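Local coordinates for protein DELTA1-pyrroline-2-carboxylate reductase (PDB 6T3E) that catalyses the NAD(P)H-dependent reduction of Delta1-pyrroline-2-carboxylate to L-proline, within the ornithine cyclodeaminase/mu-crystallin family, at residues I111-P116 and I329-A334; L33-S38 and H341-N346; E41-V46 and S139-K144. One frame throughout, in Å; residues are numbered along the deposited sequence.

Interaction 1: residues I111-P116 and I329-A334; sequences ILLNDP and ITAKLA
With CG1 beside the backbone N (chi1 -64°), Ile111 has CG2 anti to that N and aimed at Ala331. Leu113, two residues on and on the same face of the strand, has its CG well short of fully anti (chi1 -147°), and its CD1 comes down beside the same alanine. The Ala331 methyl is therefore the shared apolar point: its CB is 3.7 Å from Ile111 CG2 and 3.8 Å from Leu113 CD1. Lys332 adds the aliphatic part of its chain, whose CD lies alongside Leu113 CD2 at 4.4 Å. The amine NZ of Lys332 is 6.9 Å from Asp115 OD1, too far to pair; Lys332 NZ has a long, weak ion pair with Glu336. The axes of strand 111-114 and helix 329-334 approach to 9.3 Å, their directions inclined by 72°, with Ala331 at the interface. This is helix-on-sheet packing: helix 324-341 covers one face of the mixed sheet. Strands 87-95 and 121-126 flank strand 107-114, and Met125 of strand 121-126 touches both Ile111 and Ala331. On the other face, Leu112 packs against Val92 of the second subunit.

Interaction 2: residues L33-S38 and H341-N346; sequences LEKLIS and HGVGTN
Leu36 makes the apolar contacts at the middle of this meeting, reaching both the end of helix 324-341 and the tail that follows it. Its CD2 lies 4.2 Å from His341 CB and about as far from His341 CG, coming at the imidazole obliquely while the two side chains run past each other in opposite directions. The other methyl, CD1, meets Val343 CG1 at 4.2 Å. With CG set beside the backbone N and anti to the carbonyl carbon (chi1 -65°), the leucine fork is carried over to the tail. Val343 also receives the aliphatic part of Lys35, with Lys35 CD 4.2 Å from Val343 CG2, so its two methyls are each engaged by a different residue of the helix. These are loose van der Waals contacts, buried around Leu36 and opening toward solvent at Lys35 and His341.

The polar groups are served elsewhere. Lys35 folds its amine back onto the carbonyl of Ser31, and His341 ND1 bonds to the carbonyl of Lys337, one turn earlier in its own helix. The amine of Lys337 in turn bonds to Leu36 O, tying the end of helix 30-36 to helix 324-341.

Among backbone bonds, Leu33 O takes both Leu36 N (3.0 Å) and Ile37 N (3.3 Å), closing the last turn before Ile37 departs from helical angles. Across the contact, helix 324-341 finishes in a Schellman motif, with Gly342 at positive phi as the C-prime residue, Val343 N bonded to Ala338 O and Gly342 N to Leu339 O. The chain turns at that glycine-based stop, and Val343, the next residue, lies against Leu36: a hydrophobic contact directly after a Schellman cap.

Interaction 3: residues E41-V46 and S139-K144; sequences EVIESV and SGVATK
Val141 directs its CB at the helix of Ile43, whose own CB bond leaves to the flank; the two side chains slide past each other in opposite directions rather than meeting head-on. Val141 CG1 does the touching from its side: set beside the backbone N and anti to the carbonyl carbon (chi1 -52°), it reaches the backbone of the other helix as well as its side chain. It has two neighbours there, Ile43 CG2 at 3.8 Å and Ile43 O at 3.3 Å. Ile43 CG2 stands anti to its own backbone N, and Lys144 NZ is 4.4 Å from the same methyl. The lysine amine is passing here on its way to Glu47, with which it forms a salt bridge. Gly140, having no side chain, lets Ile43 lie close over the helix, and the CA atoms of Ile43 and Val141 are only 6.2 Å apart.

Within each helix a hydroxyl folds back onto a carbonyl one turn earlier. Ser45 OG donates to Glu41 O at 2.8 Å, lying 43° above the carbonyl plane, while Ser45 N uses the same oxygen. Thr143 OG1 donates to Ser139 O at 2.6 Å, and Thr143 N reaches that oxygen from the opposite face of its plane.

The contact thus packs helix 39-54 against helix 128-146. Helix 161-173 closes over Ile43 and Thr143 through Glu172 and Val170, helix 324-341 packs on Val42 and Ser45, and Phe318 of strand 316-319, in the parallel sheet, touches Ser139 and Ala142.

Overall arrangement
Helix 324-341 ties the three contacts together. Interactions 1 and 2 have centres 13 Å apart and touch where Leu333 and Ala334 meet Ile37, with Leu333 CD1 3.3 Å from Ile37 CG2. Interaction 3, centred 18 Å from interaction 1 and 21 Å from interaction 2, joins helix 324-341 where Ile329 CG1 lies 3.3 Å from Ser45 O. The Ile111 side chain of interaction 1 is about 9 Å from the bound proline and packs on Lys91 of its pocket, and the Val141 side chain of interaction 3 is about 11 Å from the NADH. Helix 128-146 of interaction 3 also carries Thr131 and Arg134 of the proline pocket.

Interaction 1: residues I111-P116 and I329-A334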
ATOM      1  N   ILE B 111      -6.883  -6.044  -5.939  1.00 39.69           N
ATOM      2  CA  ILE B 111      -7.550  -5.454  -4.785  1.00 32.71           C
ATOM      3  C   ILE B 111      -7.580  -6.474  -3.660  1.00 34.92           C
ATOM      4  O   ILE B 111      -7.963  -7.629  -3.881  1.00 34.41           O
ATOM      5  CB  ILE B 111      -8.976  -4.989  -5.120  1.00 29.78           C
ATOM      6  CG1 ILE B 111      -8.926  -3.869  -6.163  1.00 27.87           C
ATOM      7  CG2 ILE B 111      -9.718  -4.578  -3.822  1.00 24.26           C
ATOM      8  CD1 ILE B 111     -10.267  -3.243  -6.484  1.00 29.78           C
ATOM      9  N   LEU B 112      -7.179  -6.043  -2.457  1.00 33.16           N
ATOM     10  CA  LEU B 112      -7.177  -6.878  -1.264  1.00 35.49           C
ATOM     11  C   LEU B 112      -8.169  -6.305  -0.260  1.00 37.96           C
ATOM     12  O   LEU B 112      -8.143  -5.106   0.040  1.00 35.00           O
ATOM     13  CB  LEU B 112      -5.778  -6.974  -0.636  1.00 33.99           C
ATOM     14  CG  LEU B 112      -5.642  -7.912   0.584  1.00 41.93           C
ATOM     15  CD1 LEU B 112      -5.233  -9.323   0.161  1.00 43.07           C
ATOM     16  CD2 LEU B 112      -4.667  -7.399   1.614  1.00 41.74           C
ATOM     17  N   LEU B 113      -9.060  -7.160   0.233  1.00 35.92           N
ATOM     18  CA  LEU B 113     -10.065  -6.793   1.217  1.00 36.10           C
ATOM     19  C   LEU B 113      -9.695  -7.438   2.538  1.00 38.17           C
ATOM     20  O   LEU B 113      -9.530  -8.663   2.606  1.00 40.30           O
ATOM     21  CB  LEU B 113     -11.450  -7.272   0.786  1.00 36.68           C
ATOM     22  CG  LEU B 113     -12.677  -6.452   1.141  1.00 37.23           C
ATOM     23  CD1 LEU B 113     -12.625  -5.150   0.386  1.00 38.53           C
ATOM     24  CD2 LEU B 113     -13.906  -7.241   0.751  1.00 38.59           C
ATOM     25  N   ASN B 114      -9.626  -6.628   3.586  1.00 34.90           N
ATOM     26  CA  ASN B 114      -9.290  -7.091   4.922  1.00 34.48           C
ATOM     27  C   ASN B 114     -10.500  -6.929   5.837  1.00 37.79           C
ATOM     28  O   ASN B 114     -11.356  -6.058   5.624  1.00 41.38           O
ATOM     29  CB  ASN B 114      -8.099  -6.321   5.503  1.00 30.53           C
ATOM     30  CG  ASN B 114      -6.809  -6.627   4.806  1.00 34.98           C
ATOM     31  OD1 ASN B 114      -6.395  -5.889   3.886  1.00 39.32           O
ATOM     32  ND2 ASN B 114      -6.123  -7.677   5.264  1.00 29.06           N
ATOM     33  N   ASP B 115     -10.521  -7.752   6.891  1.00 28.71           N
ATOM     34  CA  ASP B 115     -11.597  -7.721   7.862  1.00 30.48           C
ATOM     35  C   ASP B 115     -11.308  -6.645   8.897  1.00 34.82           C
ATOM     36  O   ASP B 115     -10.257  -6.694   9.556  1.00 39.43           O
ATOM     37  CB  ASP B 115     -11.736  -9.083   8.529  1.00 38.03           C
ATOM     38  CG  ASP B 115     -12.904  -9.154   9.485  1.00 43.18           C
ATOM     39  OD1 ASP B 115     -13.528  -8.128   9.802  1.00 48.33           O
ATOM     40  OD2 ASP B 115     -13.238 -10.283   9.876  1.00 48.02           O
ATOM     41  N   PRO B 116     -12.183  -5.646   9.046  1.00 34.31           N
ATOM     42  CA  PRO B 116     -11.887  -4.582  10.017  1.00 35.67           C
ATOM     43  C   PRO B 116     -11.779  -5.070  11.456  1.00 43.67           C
ATOM     44  O   PRO B 116     -11.085  -4.438  12.265  1.00 45.50           O
ATOM     45  CB  PRO B 116     -13.065  -3.607   9.854  1.00 33.77           C
ATOM     46  CG  PRO B 116     -13.655  -3.953   8.491  1.00 32.14           C
ATOM     47  CD  PRO B 116     -13.466  -5.434   8.354  1.00 30.00           C
ATOM     48  N   ILE B 329     -15.435   0.775  -1.896  1.00 38.12           N
ATOM     49  CA  ILE B 329     -16.886   0.626  -1.967  1.00 42.70           C
ATOM     50  C   ILE B 329     -17.266  -0.355  -3.068  1.00 45.11           C
ATOM     51  O   ILE B 329     -18.256  -1.088  -2.948  1.00 47.60           O
ATOM     52  CB  ILE B 329     -17.577   1.995  -2.134  1.00 42.88           C
ATOM     53  CG1 ILE B 329     -19.071   1.862  -1.840  1.00 39.85           C
ATOM     54  CG2 ILE B 329     -17.359   2.563  -3.516  1.00 45.36           C
ATOM     55  CD1 ILE B 329     -19.362   1.555  -0.401  1.00 33.71           C
ATOM     56  N   THR B 330     -16.503  -0.383  -4.158  1.00 43.94           N
ATOM     57  CA  THR B 330     -16.793  -1.342  -5.215  1.00 44.20           C
ATOM     58  C   THR B 330     -16.353  -2.761  -4.836  1.00 45.56           C
ATOM     59  O   THR B 330     -17.106  -3.722  -5.045  1.00 42.85           O
ATOM     60  CB  THR B 330     -16.139  -0.862  -6.505  1.00 40.73           C
ATOM     61  OG1 THR B 330     -16.691   0.417  -6.843  1.00 45.24           O
ATOM     62  CG2 THR B 330     -16.397  -1.828  -7.644  1.00 37.60           C
ATOM     63  N   ALA B 331     -15.183  -2.901  -4.199  1.00 43.57           N
ATOM     64  CA  ALA B 331     -14.716  -4.221  -3.785  1.00 36.98           C
ATOM     65  C   ALA B 331     -15.642  -4.844  -2.756  1.00 43.06           C
ATOM     66  O   ALA B 331     -15.928  -6.047  -2.824  1.00 46.23           O
ATOM     67  CB  ALA B 331     -13.313  -4.129  -3.208  1.00 35.53           C
ATOM     68  N   LYS B 332     -16.140  -4.045  -1.802  1.00 42.41           N
ATOM     69  CA  LYS B 332     -17.032  -4.616  -0.801  1.00 41.81           C
ATOM     70  C   LYS B 332     -18.393  -4.922  -1.410  1.00 39.67           C
ATOM     71  O   LYS B 332     -18.993  -5.956  -1.106  1.00 37.70           O
ATOM     72  CB  LYS B 332     -17.170  -3.660   0.389  1.00 44.37           C
ATOM     73  CG  LYS B 332     -18.011  -4.181   1.567  1.00 52.88           C
ATOM     74  CD  LYS B 332     -17.150  -4.919   2.637  1.00 57.80           C
ATOM     75  CE  LYS B 332     -17.979  -5.446   3.843  1.00 58.91           C
ATOM     76  NZ  LYS B 332     -17.541  -6.799   4.345  1.00 55.22           N
ATOM     77  N   LEU B 333     -18.834  -4.079  -2.342  1.00 43.87           N
ATOM     78  CA  LEU B 333     -20.020  -4.353  -3.146  1.00 46.47           C
ATOM     79  C   LEU B 333     -19.885  -5.689  -3.863  1.00 49.19           C
ATOM     80  O   LEU B 333     -20.785  -6.537  -3.808  1.00 50.26           O
ATOM     81  CB  LEU B 333     -20.218  -3.199  -4.137  1.00 45.96           C
ATOM     82  CG  LEU B 333     -21.405  -3.104  -5.084  1.00 47.75           C
ATOM     83  CD1 LEU B 333     -21.125  -3.747  -6.416  1.00 50.59           C
ATOM     84  CD2 LEU B 333     -22.616  -3.713  -4.426  1.00 46.05           C
ATOM     85  N   ALA B 334     -18.767  -5.882  -4.563  1.00 47.62           N
ATOM     86  CA  ALA B 334     -18.574  -7.111  -5.316  1.00 46.94           C
ATOM     87  C   ALA B 334     -18.391  -8.304  -4.391  1.00 47.56           C
ATOM     88  O   ALA B 334     -18.915  -9.391  -4.660  1.00 58.19           O
ATOM     89  CB  ALA B 334     -17.374  -6.962  -6.245  1.00 49.32           C
TER

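Interaction 2: residues L33-S38 and H341-N346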
ATOM      1  N   LEU B  33     -16.121 -11.202 -11.487  1.00 49.96           N
ATOM      2  CA  LEU B  33     -16.592  -9.848 -11.197  1.00 48.42           C
ATOM      3  C   LEU B  33     -17.551  -9.329 -12.266  1.00 49.47           C
ATOM      4  O   LEU B  33     -18.524  -8.639 -11.944  1.00 49.47           O
ATOM      5  CB  LEU B  33     -15.408  -8.884 -11.061  1.00 47.13           C
ATOM      6  CG  LEU B  33     -14.464  -8.949  -9.851  1.00 42.70           C
ATOM      7  CD1 LEU B  33     -15.266  -8.788  -8.549  1.00 39.05           C
ATOM      8  CD2 LEU B  33     -13.568 -10.181  -9.811  1.00 44.66           C
ATOM      9  N   GLU B  34     -17.297  -9.637 -13.537  1.00 55.54           N
ATOM     10  CA  GLU B  34     -18.130  -9.088 -14.609  1.00 61.81           C
ATOM     11  C   GLU B  34     -19.572  -9.516 -14.415  1.00 62.50           C
ATOM     12  O   GLU B  34     -20.511  -8.768 -14.697  1.00 64.83           O
ATOM     13  CB  GLU B  34     -17.614  -9.557 -15.972  1.00 63.49           C
ATOM     14  CG  GLU B  34     -16.776  -8.556 -16.749  1.00 65.62           C
ATOM     15  CD  GLU B  34     -16.131  -9.183 -17.976  1.00 67.85           C
ATOM     16  OE1 GLU B  34     -14.887  -9.292 -18.012  1.00 67.93           O
ATOM     17  OE2 GLU B  34     -16.874  -9.573 -18.897  1.00 69.38           O
ATOM     18  N   LYS B  35     -19.736 -10.719 -13.891  1.00 63.62           N
ATOM     19  CA  LYS B  35     -21.016 -11.331 -13.585  1.00 62.69           C
ATOM     20  C   LYS B  35     -21.749 -10.588 -12.462  1.00 59.93           C
ATOM     21  O   LYS B  35     -22.966 -10.394 -12.533  1.00 62.23           O
ATOM     22  CB  LYS B  35     -20.669 -12.777 -13.249  1.00 66.44           C
ATOM     23  CG  LYS B  35     -21.649 -13.810 -12.839  1.00 69.98           C
ATOM     24  CD  LYS B  35     -20.763 -15.058 -12.589  1.00 73.80           C
ATOM     25  CE  LYS B  35     -20.251 -15.572 -13.926  1.00 78.38           C
ATOM     26  NZ  LYS B  35     -18.976 -14.959 -14.516  1.00 81.66           N
ATOM     27  N   LEU B  36     -21.022 -10.152 -11.425  1.00 50.16           N
ATOM     28  CA  LEU B  36     -21.605  -9.634 -10.184  1.00 45.58           C
ATOM     29  C   LEU B  36     -22.100  -8.189 -10.275  1.00 44.75           C
ATOM     30  O   LEU B  36     -23.100  -7.847  -9.638  1.00 42.64           O
ATOM     31  CB  LEU B  36     -20.583  -9.749  -9.061  1.00 43.05           C
ATOM     32  CG  LEU B  36     -20.211 -11.175  -8.690  1.00 43.16           C
ATOM     33  CD1 LEU B  36     -19.050 -11.170  -7.692  1.00 31.59           C
ATOM     34  CD2 LEU B  36     -21.416 -11.910  -8.144  1.00 40.78           C
ATOM     35  N   ILE B  37     -21.357  -7.298 -10.940  1.00 45.40           N
ATOM     36  CA  ILE B  37     -21.577  -5.856 -10.818  1.00 42.92           C
ATOM     37  C   ILE B  37     -21.890  -5.202 -12.164  1.00 41.81           C
ATOM     38  O   ILE B  37     -21.325  -5.558 -13.203  1.00 42.57           O
ATOM     39  CB  ILE B  37     -20.364  -5.185 -10.159  1.00 41.17           C
ATOM     40  CG1 ILE B  37     -19.122  -5.397 -11.010  1.00 46.39           C
ATOM     41  CG2 ILE B  37     -20.128  -5.788  -8.805  1.00 38.66           C
ATOM     42  CD1 ILE B  37     -17.836  -5.031 -10.303  1.00 44.94           C
ATOM     43  N   SER B  38     -22.778  -4.211 -12.126  1.00 45.11           N
ATOM     44  CA  SER B  38     -23.202  -3.419 -13.271  1.00 47.52           C
ATOM     45  C   SER B  38     -22.925  -1.952 -12.974  1.00 47.29           C
ATOM     46  O   SER B  38     -22.693  -1.572 -11.824  1.00 47.36           O
ATOM     47  CB  SER B  38     -24.692  -3.613 -13.566  1.00 57.21           C
ATOM     48  OG  SER B  38     -25.484  -3.152 -12.473  1.00 57.50           O
ATOM     49  N   HIS B 341     -24.143 -14.947  -3.982  1.00 54.49           N
ATOM     50  CA  HIS B 341     -24.310 -15.675  -5.232  1.00 48.68           C
ATOM     51  C   HIS B 341     -23.524 -16.975  -5.277  1.00 46.05           C
ATOM     52  O   HIS B 341     -23.764 -17.794  -6.173  1.00 38.86           O
ATOM     53  CB  HIS B 341     -23.875 -14.795  -6.411  1.00 45.92           C
ATOM     54  CG  HIS B 341     -24.910 -13.809  -6.853  1.00 46.11           C
ATOM     55  ND1 HIS B 341     -25.191 -12.657  -6.151  1.00 45.02           N
ATOM     56  CD2 HIS B 341     -25.724 -13.798  -7.935  1.00 46.55           C
ATOM     57  CE1 HIS B 341     -26.137 -11.981  -6.778  1.00 44.34           C
ATOM     58  NE2 HIS B 341     -26.476 -12.650  -7.865  1.00 46.32           N
ATOM     59  N   GLY B 342     -22.680 -17.232  -4.281  1.00 42.81           N
ATOM     60  CA  GLY B 342     -21.823 -18.406  -4.290  1.00 42.99           C
ATOM     61  C   GLY B 342     -20.768 -18.378  -5.371  1.00 46.08           C
ATOM     62  O   GLY B 342     -20.423 -19.426  -5.922  1.00 51.66           O
ATOM     63  N   VAL B 343     -20.238 -17.204  -5.681  1.00 47.09           N
ATOM     64  CA  VAL B 343     -19.259 -17.014  -6.747  1.00 44.57           C
ATOM     65  C   VAL B 343     -17.880 -16.846  -6.125  1.00 43.27           C
ATOM     66  O   VAL B 343     -17.726 -16.223  -5.069  1.00 43.76           O
ATOM     67  CB  VAL B 343     -19.654 -15.808  -7.621  1.00 45.54           C
ATOM     68  CG1 VAL B 343     -18.494 -15.292  -8.417  1.00 45.15           C
ATOM     69  CG2 VAL B 343     -20.797 -16.196  -8.543  1.00 50.78           C
ATOM     70  N   GLY B 344     -16.881 -17.431  -6.759  1.00 47.40           N
ATOM     71  CA  GLY B 344     -15.512 -17.360  -6.301  1.00 44.89           C
ATOM     72  C   GLY B 344     -15.054 -18.691  -5.730  1.00 49.92           C
ATOM     73  O   GLY B 344     -15.846 -19.580  -5.418  1.00 56.91           O
ATOM     74  N   THR B 345     -13.743 -18.780  -5.534  1.00 48.82           N
ATOM     75  CA  THR B 345     -13.084 -19.990  -5.059  1.00 53.11           C
ATOM     76  C   THR B 345     -12.361 -19.685  -3.755  1.00 55.79           C
ATOM     77  O   THR B 345     -11.721 -18.639  -3.627  1.00 56.75           O
ATOM     78  CB  THR B 345     -12.092 -20.529  -6.106  1.00 54.10           C
ATOM     79  OG1 THR B 345     -11.425 -19.437  -6.742  1.00 57.57           O
ATOM     80  CG2 THR B 345     -12.808 -21.328  -7.172  1.00 56.06           C
ATOM     81  N   ASN B 346     -12.469 -20.589  -2.781  1.00 61.24           N
ATOM     82  CA  ASN B 346     -11.815 -20.397  -1.494  1.00 61.34           C
ATOM     83  C   ASN B 346     -10.410 -20.984  -1.526  1.00 60.69           C
ATOM     84  O   ASN B 346     -10.184 -22.037  -2.125  1.00 64.91           O
ATOM     85  CB  ASN B 346     -12.640 -21.052  -0.383  1.00 66.17           C
ATOM     86  CG  ASN B 346     -13.857 -20.230   0.006  1.00 67.91           C
ATOM     87  OD1 ASN B 346     -13.739 -19.112   0.521  1.00 63.36           O
ATOM     88  ND2 ASN B 346     -15.040 -20.772  -0.267  1.00 72.57           N
TER

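Interaction 3: residues E41-V46 and S139-K144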
ATOM      1  N   GLU B  41     -25.267   0.065 -10.490  1.00 59.48           N
ATOM      2  CA  GLU B  41     -24.939  -0.230  -9.097  1.00 58.64           C
ATOM      3  C   GLU B  41     -23.687   0.524  -8.654  1.00 52.14           C
ATOM      4  O   GLU B  41     -23.652   1.106  -7.563  1.00 48.94           O
ATOM      5  CB  GLU B  41     -24.768  -1.739  -8.914  1.00 62.31           C
ATOM      6  CG  GLU B  41     -26.056  -2.458  -8.568  1.00 70.62           C
ATOM      7  CD  GLU B  41     -25.924  -3.975  -8.611  1.00 77.22           C
ATOM      8  OE1 GLU B  41     -26.835  -4.667  -8.092  1.00 75.65           O
ATOM      9  OE2 GLU B  41     -24.915  -4.473  -9.170  1.00 80.58           O
ATOM     10  N   VAL B  42     -22.641   0.512  -9.491  1.00 46.81           N
ATOM     11  CA  VAL B  42     -21.367   1.131  -9.131  1.00 39.18           C
ATOM     12  C   VAL B  42     -21.521   2.637  -9.016  1.00 41.19           C
ATOM     13  O   VAL B  42     -20.888   3.271  -8.159  1.00 39.57           O
ATOM     14  CB  VAL B  42     -20.273   0.762 -10.154  1.00 36.03           C
ATOM     15  CG1 VAL B  42     -18.908   1.246  -9.683  1.00 35.97           C
ATOM     16  CG2 VAL B  42     -20.225  -0.734 -10.351  1.00 36.65           C
ATOM     17  N   ILE B  43     -22.364   3.232  -9.861  1.00 32.40           N
ATOM     18  CA  ILE B  43     -22.601   4.667  -9.774  1.00 39.31           C
ATOM     19  C   ILE B  43     -23.202   5.016  -8.420  1.00 42.53           C
ATOM     20  O   ILE B  43     -22.720   5.915  -7.719  1.00 43.01           O
ATOM     21  CB  ILE B  43     -23.502   5.125 -10.934  1.00 40.50           C
ATOM     22  CG1 ILE B  43     -22.679   5.228 -12.228  1.00 33.23           C
ATOM     23  CG2 ILE B  43     -24.222   6.434 -10.580  1.00 36.75           C
ATOM     24  CD1 ILE B  43     -23.499   5.144 -13.478  1.00 35.19           C
ATOM     25  N   GLU B  44     -24.228   4.266  -8.007  1.00 48.48           N
ATOM     26  CA  GLU B  44     -24.823   4.492  -6.695  1.00 53.83           C
ATOM     27  C   GLU B  44     -23.803   4.292  -5.586  1.00 49.33           C
ATOM     28  O   GLU B  44     -23.738   5.087  -4.640  1.00 43.98           O
ATOM     29  CB  GLU B  44     -26.021   3.563  -6.490  1.00 62.32           C
ATOM     30  CG  GLU B  44     -27.185   3.825  -7.438  1.00 69.53           C
ATOM     31  CD  GLU B  44     -28.213   2.702  -7.443  1.00 74.71           C
ATOM     32  OE1 GLU B  44     -28.401   2.042  -6.395  1.00 77.59           O
ATOM     33  OE2 GLU B  44     -28.828   2.476  -8.506  1.00 75.71           O
ATOM     34  N   SER B  45     -22.960   3.263  -5.712  1.00 49.38           N
ATOM     35  CA  SER B  45     -22.035   2.925  -4.634  1.00 49.76           C
ATOM     36  C   SER B  45     -20.926   3.958  -4.502  1.00 54.25           C
ATOM     37  O   SER B  45     -20.575   4.355  -3.384  1.00 54.02           O
ATOM     38  CB  SER B  45     -21.433   1.544  -4.877  1.00 48.50           C
ATOM     39  OG  SER B  45     -22.446   0.587  -5.106  1.00 52.47           O
ATOM     40  N   VAL B  46     -20.359   4.401  -5.630  1.00 53.31           N
ATOM     41  CA  VAL B  46     -19.308   5.411  -5.579  1.00 45.92           C
ATOM     42  C   VAL B  46     -19.871   6.727  -5.042  1.00 46.38           C
ATOM     43  O   VAL B  46     -19.200   7.457  -4.302  1.00 45.42           O
ATOM     44  CB  VAL B  46     -18.656   5.581  -6.965  1.00 42.65           C
ATOM     45  CG1 VAL B  46     -17.840   6.866  -7.015  1.00 43.37           C
ATOM     46  CG2 VAL B  46     -17.772   4.377  -7.326  1.00 37.69           C
ATOM     47  N   SER B 139     -16.961   9.339 -12.756  1.00 36.99           N
ATOM     48  CA  SER B 139     -17.361  10.371 -13.703  1.00 37.44           C
ATOM     49  C   SER B 139     -18.863  10.354 -13.935  1.00 37.19           C
ATOM     50  O   SER B 139     -19.442  11.383 -14.309  1.00 36.67           O
ATOM     51  CB  SER B 139     -16.598  10.215 -15.027  1.00 39.85           C
ATOM     52  OG  SER B 139     -15.193  10.122 -14.812  1.00 36.51           O
ATOM     53  N   GLY B 140     -19.511   9.201 -13.738  1.00 39.16           N
ATOM     54  CA  GLY B 140     -20.956   9.152 -13.889  1.00 42.38           C
ATOM     55  C   GLY B 140     -21.687  10.007 -12.867  1.00 46.20           C
ATOM     56  O   GLY B 140     -22.603  10.758 -13.214  1.00 44.26           O
ATOM     57  N   VAL B 141     -21.270   9.938 -11.598  1.00 49.94           N
ATOM     58  CA  VAL B 141     -21.922  10.771 -10.588  1.00 51.22           C
ATOM     59  C   VAL B 141     -21.616  12.240 -10.846  1.00 46.22           C
ATOM     60  O   VAL B 141     -22.497  13.094 -10.714  1.00 44.26           O
ATOM     61  CB  VAL B 141     -21.551  10.336  -9.150  1.00 51.23           C
ATOM     62  CG1 VAL B 141     -21.799   8.848  -8.956  1.00 50.56           C
ATOM     63  CG2 VAL B 141     -20.123  10.679  -8.803  1.00 52.45           C
ATOM     64  N   ALA B 142     -20.379  12.562 -11.239  1.00 43.98           N
ATOM     65  CA  ALA B 142     -20.066  13.961 -11.515  1.00 45.10           C
ATOM     66  C   ALA B 142     -20.850  14.464 -12.715  1.00 47.89           C
ATOM     67  O   ALA B 142     -21.315  15.608 -12.720  1.00 55.18           O
ATOM     68  CB  ALA B 142     -18.568  14.149 -11.734  1.00 45.14           C
ATOM     69  N   THR B 143     -21.023  13.617 -13.732  1.00 46.07           N
ATOM     70  CA  THR B 143     -21.806  14.002 -14.905  1.00 46.95           C
ATOM     71  C   THR B 143     -23.246  14.354 -14.529  1.00 48.49           C
ATOM     72  O   THR B 143     -23.832  15.278 -15.101  1.00 47.39           O
ATOM     73  CB  THR B 143     -21.757  12.875 -15.943  1.00 44.65           C
ATOM     74  OG1 THR B 143     -20.396  12.651 -16.333  1.00 40.70           O
ATOM     75  CG2 THR B 143     -22.604  13.197 -17.180  1.00 40.75           C
ATOM     76  N   LYS B 144     -23.826  13.643 -13.554  1.00 53.42           N
ATOM     77  CA  LYS B 144     -25.198  13.928 -13.128  1.00 52.73           C
ATOM     78  C   LYS B 144     -25.361  15.364 -12.640  1.00 51.37           C
ATOM     79  O   LYS B 144     -26.398  15.995 -12.876  1.00 48.69           O
ATOM     80  CB  LYS B 144     -25.619  12.963 -12.027  1.00 57.89           C
ATOM     81  CG  LYS B 144     -26.652  11.952 -12.455  1.00 64.62           C
ATOM     82  CD  LYS B 144     -27.245  11.235 -11.252  1.00 68.22           C
ATOM     83  CE  LYS B 144     -26.166  10.512 -10.462  1.00 69.74           C
ATOM     84  NZ  LYS B 144     -26.740   9.806  -9.282  1.00 72.90           N
TER